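Local structure of extracellular solute-binding protein (4P98) at residues I23-Q28 and A33-A38; L78-G83 and P250-Y255; Q53-L58 and E65-Q70; E88-V93 and P116-W121. The protein probably binds a small solute, perhaps a nucleoside as in PnrA-like relatives, and delivers it to an ABC transporter at the cell membrane. All coordinates share one frame; numbering follows the deposited sequence.

All four contacts lie in the first of the two domains, around one parallel six-stranded sheet with helices packed against it. Contact 1 closes first along the chain, then contact 3. Contact 4 is nested inside the long loop closed by contact 2. Strands 53-55, 22-25 and 78-82 are neighbours in the sheet and serve contacts 3, 1 and 2; strand 118-123 of contact 4 lies farther along. The centres are about 11 Å apart for contacts 2 and 4 and about 17 Å for contacts 1 and 4. Helix 249-261 of contact 2 returns to this sheet after the chain has built the second, five-stranded one, so the first domain is completed by a late segment.

Contact 1: I23-Q28 and A33-A38; sequences IIASGQ and AFNAWA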
# COMPACT_ATOMS: atom_id res chain seq x y z
N ILE A 23 -9.74 0.28 -14.84
CA ILE A 23 -9.21 0.77 -13.57
C ILE A 23 -9.08 2.28 -13.67
O ILE A 23 -8.41 2.80 -14.59
CB ILE A 23 -7.82 0.19 -13.23
CG1 ILE A 23 -7.75 -1.33 -13.43
CG2 ILE A 23 -7.40 0.59 -11.83
CD1 ILE A 23 -8.58 -2.15 -12.47
N ILE A 24 -9.73 2.99 -12.76
CA ILE A 24 -9.66 4.44 -12.66
C ILE A 24 -8.84 4.78 -11.41
O ILE A 24 -9.34 4.65 -10.30
CB ILE A 24 -11.06 5.06 -12.52
CG1 ILE A 24 -12.03 4.53 -13.59
CG2 ILE A 24 -10.98 6.58 -12.54
CD1 ILE A 24 -11.51 4.64 -15.00
N ALA A 25 -7.60 5.21 -11.60
CA ALA A 25 -6.66 5.43 -10.50
C ALA A 25 -6.63 6.88 -10.08
O ALA A 25 -6.69 7.79 -10.92
CB ALA A 25 -5.27 4.97 -10.88
N SER A 26 -6.53 7.08 -8.76
CA SER A 26 -6.49 8.39 -8.16
C SER A 26 -5.25 9.17 -8.60
O SER A 26 -5.33 10.36 -8.90
CB SER A 26 -6.50 8.23 -6.63
OG SER A 26 -6.48 9.47 -5.96
N GLY A 27 -4.11 8.48 -8.65
CA GLY A 27 -2.83 9.09 -9.01
C GLY A 27 -2.15 8.41 -10.18
O GLY A 27 -2.82 7.87 -11.05
N GLN A 28 -0.83 8.46 -10.19
CA GLN A 28 -0.02 7.98 -11.29
C GLN A 28 0.48 6.56 -11.02
O GLN A 28 1.07 6.29 -9.97
CB GLN A 28 1.19 8.90 -11.51
CG GLN A 28 0.86 10.39 -11.66
CD GLN A 28 -0.02 10.67 -12.86
OE1 GLN A 28 -1.08 11.30 -12.75
NE2 GLN A 28 0.41 10.19 -14.01
N ALA A 33 4.14 2.68 -5.97
CA ALA A 33 3.49 2.55 -4.67
C ALA A 33 1.99 2.34 -4.87
O ALA A 33 1.61 1.50 -5.70
CB ALA A 33 3.81 3.76 -3.80
N PHE A 34 1.14 3.07 -4.16
CA PHE A 34 -0.32 2.80 -4.13
C PHE A 34 -0.93 2.55 -5.51
O PHE A 34 -1.60 1.55 -5.70
CB PHE A 34 -1.08 3.94 -3.43
CG PHE A 34 -2.56 3.71 -3.31
CD1 PHE A 34 -3.07 2.81 -2.37
CD2 PHE A 34 -3.46 4.41 -4.11
CE1 PHE A 34 -4.43 2.62 -2.25
CE2 PHE A 34 -4.82 4.22 -3.99
CZ PHE A 34 -5.30 3.30 -3.07
N ASN A 35 -0.69 3.45 -6.47
CA ASN A 35 -1.34 3.29 -7.76
C ASN A 35 -0.72 2.19 -8.59
O ASN A 35 -1.44 1.47 -9.29
CB ASN A 35 -1.41 4.60 -8.54
CG ASN A 35 -2.28 5.62 -7.84
OD1 ASN A 35 -3.50 5.61 -7.98
ND2 ASN A 35 -1.65 6.49 -7.08
N ALA A 36 0.60 2.02 -8.46
CA ALA A 36 1.29 0.93 -9.14
C ALA A 36 0.76 -0.42 -8.66
O ALA A 36 0.70 -1.38 -9.43
CB ALA A 36 2.78 1.01 -8.90
N TRP A 37 0.38 -0.50 -7.39
CA TRP A 37 -0.14 -1.77 -6.83
C TRP A 37 -1.41 -2.23 -7.55
O TRP A 37 -1.58 -3.43 -7.81
CB TRP A 37 -0.37 -1.67 -5.33
CG TRP A 37 0.88 -1.32 -4.53
CD1 TRP A 37 2.18 -1.53 -4.89
CD2 TRP A 37 0.92 -0.68 -3.25
NE1 TRP A 37 3.03 -1.07 -3.91
CE2 TRP A 37 2.28 -0.56 -2.89
CE3 TRP A 37 -0.06 -0.22 -2.36
CZ2 TRP A 37 2.68 0.02 -1.69
CZ3 TRP A 37 0.35 0.35 -1.16
CH2 TRP A 37 1.70 0.47 -0.84
N ALA A 38 -2.29 -1.30 -7.88
CA ALA A 38 -3.49 -1.63 -8.65
C ALA A 38 -3.15 -2.00 -10.09
O ALA A 38 -3.71 -2.95 -10.63
CB ALA A 38 -4.48 -0.49 -8.62
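G27 N donates a hydrogen bond to N35 OD1, 3.0 Å long and nearly straight at 160°. The bond belongs to the start of the beta-alpha-beta unit made by strand 22-25, helix 34-45 and strand 53-55. It ties the turn after the strand to helix 34-45. The donor sits above the carbonyl plane of N35, 48° out of it. N35 CG lies beside the backbone N, chi1 -65°, which turns the amide toward the turn 26-28. Its other end, ND2, bonds D31, so the amide is held at both ends and its rotation is fixed. A25 CB lies 3.5 Å from N35 OD1. N35 ND2 passes 3.4 Å from G27 CA, and a side chain on G27 would run into this amide. A leucine in place of N35 has no amide for G27 N or D31, and the turn would probably be held less firmly to the helix. Earlier on the strand, I23 CG2 and A38 CB meet at 4.5 Å. At the other end, Q28 O rests 3.3 Å from N35 CB.

Contact 2: L78-G83 and P250-Y255; sequences LVVGHG and PTYQSY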
# COMPACT_ATOMS: atom_id res chain seq x y z
N LEU A 78 -16.80 -4.35 -15.57
CA LEU A 78 -16.31 -3.99 -14.25
C LEU A 78 -15.54 -2.68 -14.31
O LEU A 78 -14.57 -2.56 -15.07
CB LEU A 78 -15.37 -5.08 -13.74
CG LEU A 78 -14.73 -4.86 -12.38
CD1 LEU A 78 -15.76 -4.72 -11.28
CD2 LEU A 78 -13.78 -6.00 -12.08
N VAL A 79 -15.96 -1.72 -13.49
CA VAL A 79 -15.29 -0.44 -13.37
C VAL A 79 -14.78 -0.25 -11.94
O VAL A 79 -15.56 -0.19 -10.98
CB VAL A 79 -16.20 0.73 -13.78
CG1 VAL A 79 -15.42 2.04 -13.81
CG2 VAL A 79 -16.83 0.45 -15.13
N VAL A 80 -13.47 -0.17 -11.82
CA VAL A 80 -12.79 -0.15 -10.54
C VAL A 80 -12.21 1.25 -10.26
O VAL A 80 -11.36 1.73 -11.00
CB VAL A 80 -11.63 -1.16 -10.56
CG1 VAL A 80 -10.85 -1.13 -9.26
CG2 VAL A 80 -12.15 -2.57 -10.85
N GLY A 81 -12.68 1.88 -9.18
CA GLY A 81 -12.11 3.13 -8.71
C GLY A 81 -11.09 2.85 -7.64
O GLY A 81 -11.43 2.34 -6.55
N HIS A 82 -9.84 3.18 -7.94
CA HIS A 82 -8.74 2.89 -7.04
C HIS A 82 -8.33 4.12 -6.24
O HIS A 82 -7.70 5.04 -6.77
CB HIS A 82 -7.55 2.33 -7.80
CG HIS A 82 -6.42 1.92 -6.92
ND1 HIS A 82 -6.54 0.91 -5.99
CD2 HIS A 82 -5.16 2.38 -6.82
CE1 HIS A 82 -5.39 0.77 -5.36
NE2 HIS A 82 -4.54 1.66 -5.84
N GLY A 83 -8.70 4.13 -4.96
CA GLY A 83 -8.41 5.25 -4.07
C GLY A 83 -9.67 5.92 -3.57
O GLY A 83 -10.64 6.06 -4.30
N PRO A 250 -6.02 -11.00 -5.40
CA PRO A 250 -7.13 -11.88 -4.93
C PRO A 250 -8.50 -11.19 -4.97
O PRO A 250 -9.50 -11.80 -5.37
CB PRO A 250 -6.73 -12.22 -3.50
CG PRO A 250 -5.23 -12.19 -3.53
CD PRO A 250 -4.87 -11.05 -4.47
N THR A 251 -8.53 -9.91 -4.58
CA THR A 251 -9.77 -9.14 -4.64
C THR A 251 -10.29 -9.04 -6.08
O THR A 251 -11.46 -9.29 -6.35
CB THR A 251 -9.58 -7.74 -4.02
OG1 THR A 251 -9.23 -7.88 -2.64
CG2 THR A 251 -10.85 -6.90 -4.15
N TYR A 252 -9.41 -8.67 -7.01
CA TYR A 252 -9.80 -8.57 -8.42
C TYR A 252 -10.24 -9.91 -9.02
O TYR A 252 -11.18 -9.96 -9.82
CB TYR A 252 -8.63 -8.02 -9.25
CG TYR A 252 -8.32 -6.53 -9.07
CD1 TYR A 252 -9.04 -5.72 -8.19
CD2 TYR A 252 -7.28 -5.95 -9.78
CE1 TYR A 252 -8.71 -4.38 -8.03
CE2 TYR A 252 -6.95 -4.61 -9.63
CZ TYR A 252 -7.68 -3.82 -8.75
OH TYR A 252 -7.35 -2.48 -8.60
N GLN A 253 -9.54 -10.98 -8.66
CA GLN A 253 -9.93 -12.33 -9.11
C GLN A 253 -11.33 -12.68 -8.61
O GLN A 253 -12.16 -13.21 -9.36
CB GLN A 253 -8.91 -13.35 -8.64
CG GLN A 253 -7.61 -13.25 -9.43
CD GLN A 253 -6.50 -14.10 -8.84
OE1 GLN A 253 -6.41 -14.27 -7.63
NE2 GLN A 253 -5.64 -14.61 -9.71
N SER A 254 -11.60 -12.32 -7.37
CA SER A 254 -12.92 -12.55 -6.77
C SER A 254 -14.00 -11.76 -7.53
O SER A 254 -15.11 -12.28 -7.76
CB SER A 254 -12.92 -12.18 -5.29
OG SER A 254 -14.21 -12.40 -4.72
N TYR A 255 -13.70 -10.53 -7.92
CA TYR A 255 -14.62 -9.76 -8.76
C TYR A 255 -14.99 -10.48 -10.07
O TYR A 255 -16.16 -10.50 -10.46
CB TYR A 255 -14.02 -8.39 -9.13
CG TYR A 255 -13.82 -7.41 -7.99
CD1 TYR A 255 -14.51 -7.52 -6.79
CD2 TYR A 255 -12.96 -6.32 -8.14
CE1 TYR A 255 -14.33 -6.60 -5.77
CE2 TYR A 255 -12.77 -5.40 -7.13
CZ TYR A 255 -13.47 -5.52 -5.96
OH TYR A 255 -13.27 -4.58 -4.96
O HOH W 1 -8.47 -1.05 -6.71
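Y252 and Y255 both carry their rings beside the backbone N, chi1 -73° and -66°, and this sends them from helix 249-261 toward strand 78-82. On the strand, L78 CG and V80 CG1 both lie anti to the backbone N, and each residue offers a methyl to one tyrosine. L78 CD2 touches Y255 CB at 3.8 Å and the ring atom CD2 of Y255 at 4.0 Å. The two side chains meet at about a right angle. V80 CG1 meets the far end of Y252, 3.8 Å from OH and 4.1 Å from CE1. The segments run nearly antiparallel, at 153°, with their axes 11.2 Å apart, and the long tyrosines span this gap.

The polar end is handled by water. Water 1 lies in the plane of the Y252 ring at its edge, 2.6 Å from Y252 OH. The same water is 2.8 Å from H82 ND1, so it bridges helix and strand where the hydroxyl and the imidazole do not bond directly. The other nitrogen of H82, NE2, bonds F34 O, and the H82 ring stacks on F34. Both ring nitrogens therefore have partners, which should limit turning of the imidazole. Y255 OH bonds S103 on the next strand, 101-105. A38 and A41 of helix 34-45 flank Y252. All five touching residues are buried. Here a helix from late in the chain packs on the parallel sheet of the first domain, as expected of two-domain periplasmic binding proteins, whose chain crosses between the domains more than once.

Contact 3: Q53-L58 and E65-Q70; sequences QIRQGL and EPVIRQ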
# COMPACT_ATOMS: atom_id res chain seq x y z
N GLN A 53 -8.23 -1.83 -19.27
CA GLN A 53 -7.86 -0.45 -19.58
C GLN A 53 -7.63 0.28 -18.27
O GLN A 53 -8.37 0.08 -17.31
CB GLN A 53 -8.99 0.26 -20.34
CG GLN A 53 -9.17 -0.23 -21.77
CD GLN A 53 -8.01 0.16 -22.66
OE1 GLN A 53 -7.47 1.26 -22.54
NE2 GLN A 53 -7.61 -0.73 -23.55
N ILE A 54 -6.62 1.14 -18.24
CA ILE A 54 -6.27 1.89 -17.04
C ILE A 54 -6.22 3.38 -17.37
O ILE A 54 -5.64 3.77 -18.38
CB ILE A 54 -4.91 1.44 -16.46
CG1 ILE A 54 -4.98 -0.06 -16.11
CG2 ILE A 54 -4.54 2.28 -15.25
CD1 ILE A 54 -3.66 -0.70 -15.75
N ARG A 55 -6.84 4.20 -16.52
CA ARG A 55 -6.75 5.65 -16.63
C ARG A 55 -6.24 6.19 -15.31
O ARG A 55 -6.67 5.74 -14.25
CB ARG A 55 -8.09 6.27 -16.97
CG ARG A 55 -8.73 5.73 -18.24
CD ARG A 55 -7.99 6.18 -19.50
NE ARG A 55 -8.60 5.57 -20.69
CZ ARG A 55 -8.22 4.41 -21.25
NH1 ARG A 55 -7.21 3.70 -20.76
NH2 ARG A 55 -8.88 3.96 -22.31
N GLN A 56 -5.33 7.16 -15.37
CA GLN A 56 -4.61 7.66 -14.19
C GLN A 56 -4.94 9.09 -13.89
O GLN A 56 -5.52 9.78 -14.71
CB GLN A 56 -3.13 7.63 -14.46
CG GLN A 56 -2.61 6.37 -15.09
CD GLN A 56 -1.13 6.49 -15.35
OE1 GLN A 56 -0.40 7.13 -14.58
NE2 GLN A 56 -0.67 5.87 -16.43
N GLY A 57 -4.50 9.55 -12.72
CA GLY A 57 -4.57 10.96 -12.34
C GLY A 57 -5.96 11.51 -12.19
O GLY A 57 -6.19 12.69 -12.47
N LEU A 58 -6.90 10.68 -11.72
CA LEU A 58 -8.30 11.08 -11.68
C LEU A 58 -8.86 11.26 -10.27
O LEU A 58 -10.04 11.05 -10.03
CB LEU A 58 -9.14 10.09 -12.50
CG LEU A 58 -8.90 10.25 -14.01
CD1 LEU A 58 -9.41 9.04 -14.77
CD2 LEU A 58 -9.54 11.54 -14.52
N GLU A 65 -15.85 11.29 -12.71
CA GLU A 65 -17.22 10.85 -12.94
C GLU A 65 -17.55 10.63 -14.44
O GLU A 65 -18.07 9.59 -14.80
CB GLU A 65 -18.22 11.78 -12.26
CG GLU A 65 -19.67 11.46 -12.56
CD GLU A 65 -20.65 12.29 -11.74
OE1 GLU A 65 -20.28 12.70 -10.63
OE2 GLU A 65 -21.78 12.52 -12.21
N PRO A 66 -17.22 11.59 -15.31
CA PRO A 66 -17.49 11.32 -16.74
C PRO A 66 -16.70 10.14 -17.35
O PRO A 66 -17.20 9.46 -18.23
CB PRO A 66 -17.15 12.63 -17.45
CG PRO A 66 -16.75 13.61 -16.41
CD PRO A 66 -16.79 12.97 -15.05
N VAL A 67 -15.47 9.91 -16.88
CA VAL A 67 -14.65 8.81 -17.37
C VAL A 67 -15.28 7.48 -16.95
O VAL A 67 -15.41 6.55 -17.75
CB VAL A 67 -13.20 8.89 -16.83
CG1 VAL A 67 -12.41 7.64 -17.17
CG2 VAL A 67 -12.49 10.12 -17.39
N ILE A 68 -15.68 7.40 -15.68
CA ILE A 68 -16.38 6.22 -15.16
C ILE A 68 -17.67 5.99 -15.96
O ILE A 68 -17.94 4.87 -16.41
CB ILE A 68 -16.67 6.39 -13.64
CG1 ILE A 68 -15.37 6.37 -12.85
CG2 ILE A 68 -17.60 5.29 -13.15
CD1 ILE A 68 -15.48 6.97 -11.47
N ARG A 69 -18.45 7.04 -16.17
CA ARG A 69 -19.70 6.93 -16.92
C ARG A 69 -19.45 6.39 -18.33
O ARG A 69 -20.20 5.53 -18.81
CB ARG A 69 -20.42 8.29 -17.00
CG ARG A 69 -21.75 8.23 -17.74
CD ARG A 69 -22.54 9.53 -17.66
NE ARG A 69 -22.93 9.82 -16.29
CZ ARG A 69 -22.37 10.74 -15.51
NH1 ARG A 69 -21.39 11.52 -15.96
NH2 ARG A 69 -22.81 10.88 -14.26
N GLN A 70 -18.41 6.89 -18.97
CA GLN A 70 -18.07 6.50 -20.34
C GLN A 70 -17.72 5.02 -20.44
O GLN A 70 -18.14 4.35 -21.38
CB GLN A 70 -16.92 7.37 -20.86
CG GLN A 70 -16.40 6.98 -22.23
CD GLN A 70 -15.34 7.93 -22.75
OE1 GLN A 70 -14.65 8.63 -21.98
NE2 GLN A 70 -15.20 7.97 -24.06
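This is a small apolar contact at the edge of the first sheet, between the end of strand 53-55 with its following turn and helix 61-73. V67 is the helix residue that makes it. Its two methyls straddle L58 CD1, with V67 CG1 at 4.1 Å and V67 CG2 at 4.2 Å. V67 CG1 is anti to the backbone N, chi1 171°, and CG2 lies beside it, so both branches face the turn. The side chains of L58 and V67 meet at a slant. R55 adds the aliphatic part of its side chain, its CG lying 4.3 Å from V67 CG1. I24 of the neighbouring strand 22-25 touches both L58 and V67 and continues the apolar layer inward.

Strand 53-55 is an outermost strand of the parallel sheet within this chain. Helix 61-73 follows it and leads to strand 78-82, on the far side of strand 22-25. The pair thus sits at the start of a beta-alpha-beta crossover that skips over strand 22-25.

The charged end of R55 turns back along its own strand. R55 NH1 and R55 NH2 grip Q53 OE1 end-on, at 3.0 and 3.1 Å. The oxygen lies in the guanidinium plane. NH1 approaches it on a lone pair, while NH2 comes from above the carbonyl plane. R55 NH1 also bonds I54 O at 2.9 Å, from well above that carbonyl plane. Three bonds thus hold the guanidinium flat along the strand. On the helix, R69 NH2 makes a salt bridge to E65 OE2 at 2.8 Å, and E96 is a second acidic partner of R69.

Contact 4: E88-V93 and P116-W121; sequences EPILRV and PNVDGW
V118 CG1 is the methyl that meets helix 84-94, and two helix residues touch it. L91 CD2 lies 4.0 Å and I90 CG2 4.3 Å from V118 CG1. No polar bond links the two segments; this is purely aliphatic packing, and all three residues are buried. V118 CG1 stands anti to the backbone N, chi1 -173°, on the side that faces the helix. L91 does not start out toward the strand, but its end bends nearer. With CG beside its backbone N and the chain extended beyond, chi2 172°, its CD2 is carried over to the valine. The L91 and V118 side chains meet at about a right angle. Backbone bonds from R92 N to E88 O, 3.0 Å, and from V93 N to P89 O, 3.1 Å, span the helical turn that carries I90 and L91.

The next shell surrounds these three. I90 also packs on F102 of the intervening strand 101-105 and on I68 of helix 61-73. Just before V118, N117 ND2 bonds the carbonyls of A94 and V100, so one amide links the end of helix 84-94 to the lead-in of strand 101-105.

On the other side of the strand, D119 touches Y255 of helix 249-261. The sheet therefore has helix 84-94 on one face and helix 249-261 on the other. Such a parallel sheet layered between helices is the three-layer alpha-beta-alpha sandwich of periplasmic binding protein domains.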
# COMPACT_ATOMS: atom_id res chain seq x y z
N GLU A 88 -16.51 8.30 -4.31
CA GLU A 88 -17.81 8.95 -4.45
C GLU A 88 -18.30 8.94 -5.91
O GLU A 88 -19.45 8.58 -6.16
CB GLU A 88 -17.79 10.35 -3.82
CG GLU A 88 -19.16 10.90 -3.50
CD GLU A 88 -20.04 9.91 -2.76
OE1 GLU A 88 -19.60 9.41 -1.69
OE2 GLU A 88 -21.16 9.63 -3.26
N PRO A 89 -17.44 9.29 -6.88
CA PRO A 89 -17.85 9.17 -8.29
C PRO A 89 -18.28 7.75 -8.67
O PRO A 89 -19.29 7.58 -9.36
CB PRO A 89 -16.60 9.55 -9.06
CG PRO A 89 -15.78 10.35 -8.13
CD PRO A 89 -16.19 10.06 -6.73
N ILE A 90 -17.54 6.74 -8.21
CA ILE A 90 -17.96 5.37 -8.44
C ILE A 90 -19.37 5.13 -7.91
O ILE A 90 -20.21 4.61 -8.62
CB ILE A 90 -17.01 4.33 -7.81
CG1 ILE A 90 -15.67 4.29 -8.54
CG2 ILE A 90 -17.66 2.95 -7.78
CD1 ILE A 90 -15.73 3.57 -9.88
N LEU A 91 -19.63 5.53 -6.67
CA LEU A 91 -20.93 5.24 -6.07
C LEU A 91 -22.08 5.95 -6.80
O LEU A 91 -23.16 5.40 -6.92
CB LEU A 91 -20.96 5.61 -4.59
CG LEU A 91 -19.95 4.87 -3.71
CD1 LEU A 91 -19.96 5.47 -2.33
CD2 LEU A 91 -20.28 3.40 -3.64
N ARG A 92 -21.83 7.17 -7.29
CA ARG A 92 -22.86 7.93 -8.00
C ARG A 92 -23.21 7.31 -9.35
O ARG A 92 -24.40 7.15 -9.68
CB ARG A 92 -22.41 9.38 -8.19
CG ARG A 92 -22.17 10.15 -6.90
CD ARG A 92 -21.90 11.61 -7.22
NE ARG A 92 -23.12 12.19 -7.75
CZ ARG A 92 -24.09 12.69 -7.01
NH1 ARG A 92 -23.98 12.75 -5.68
NH2 ARG A 92 -25.18 13.17 -7.59
N VAL A 93 -22.19 6.96 -10.12
CA VAL A 93 -22.40 6.40 -11.45
C VAL A 93 -23.00 5.00 -11.36
O VAL A 93 -23.83 4.64 -12.18
CB VAL A 93 -21.11 6.44 -12.30
CG1 VAL A 93 -21.33 5.82 -13.67
CG2 VAL A 93 -20.65 7.88 -12.46
N PRO A 116 -26.31 -2.07 -4.62
CA PRO A 116 -26.29 -3.52 -4.87
C PRO A 116 -25.27 -3.99 -5.88
O PRO A 116 -24.96 -5.17 -5.93
CB PRO A 116 -27.70 -3.81 -5.40
CG PRO A 116 -28.54 -2.65 -4.97
CD PRO A 116 -27.61 -1.47 -4.97
N ASN A 117 -24.77 -3.08 -6.72
CA ASN A 117 -23.81 -3.43 -7.75
C ASN A 117 -22.39 -2.92 -7.50
O ASN A 117 -21.59 -2.85 -8.43
CB ASN A 117 -24.30 -2.96 -9.14
CG ASN A 117 -24.49 -1.45 -9.24
OD1 ASN A 117 -24.70 -0.76 -8.23
ND2 ASN A 117 -24.46 -0.94 -10.47
N VAL A 118 -22.07 -2.61 -6.24
CA VAL A 118 -20.74 -2.14 -5.90
C VAL A 118 -20.13 -3.02 -4.81
O VAL A 118 -20.79 -3.30 -3.81
CB VAL A 118 -20.75 -0.67 -5.42
CG1 VAL A 118 -19.33 -0.16 -5.25
CG2 VAL A 118 -21.54 0.22 -6.39
N ASP A 119 -18.89 -3.46 -5.02
CA ASP A 119 -18.06 -4.06 -3.97
C ASP A 119 -17.10 -3.00 -3.44
O ASP A 119 -16.59 -2.15 -4.20
CB ASP A 119 -17.24 -5.24 -4.53
CG ASP A 119 -18.05 -6.51 -4.78
OD1 ASP A 119 -19.27 -6.58 -4.48
OD2 ASP A 119 -17.43 -7.49 -5.28
N GLY A 120 -16.83 -3.03 -2.14
CA GLY A 120 -15.92 -2.10 -1.50
C GLY A 120 -14.76 -2.76 -0.79
O GLY A 120 -14.81 -3.96 -0.46
N TRP A 121 -13.69 -2.00 -0.57
CA TRP A 121 -12.58 -2.50 0.24
C TRP A 121 -11.88 -1.39 1.01
O TRP A 121 -12.02 -0.19 0.71
CB TRP A 121 -11.59 -3.32 -0.60
CG TRP A 121 -10.85 -2.54 -1.65
CD1 TRP A 121 -11.27 -2.27 -2.93
CD2 TRP A 121 -9.55 -1.94 -1.52
NE1 TRP A 121 -10.31 -1.53 -3.59
CE2 TRP A 121 -9.26 -1.30 -2.74
CE3 TRP A 121 -8.62 -1.86 -0.47
CZ2 TRP A 121 -8.06 -0.60 -2.95
CZ3 TRP A 121 -7.42 -1.16 -0.69
CH2 TRP A 121 -7.16 -0.55 -1.93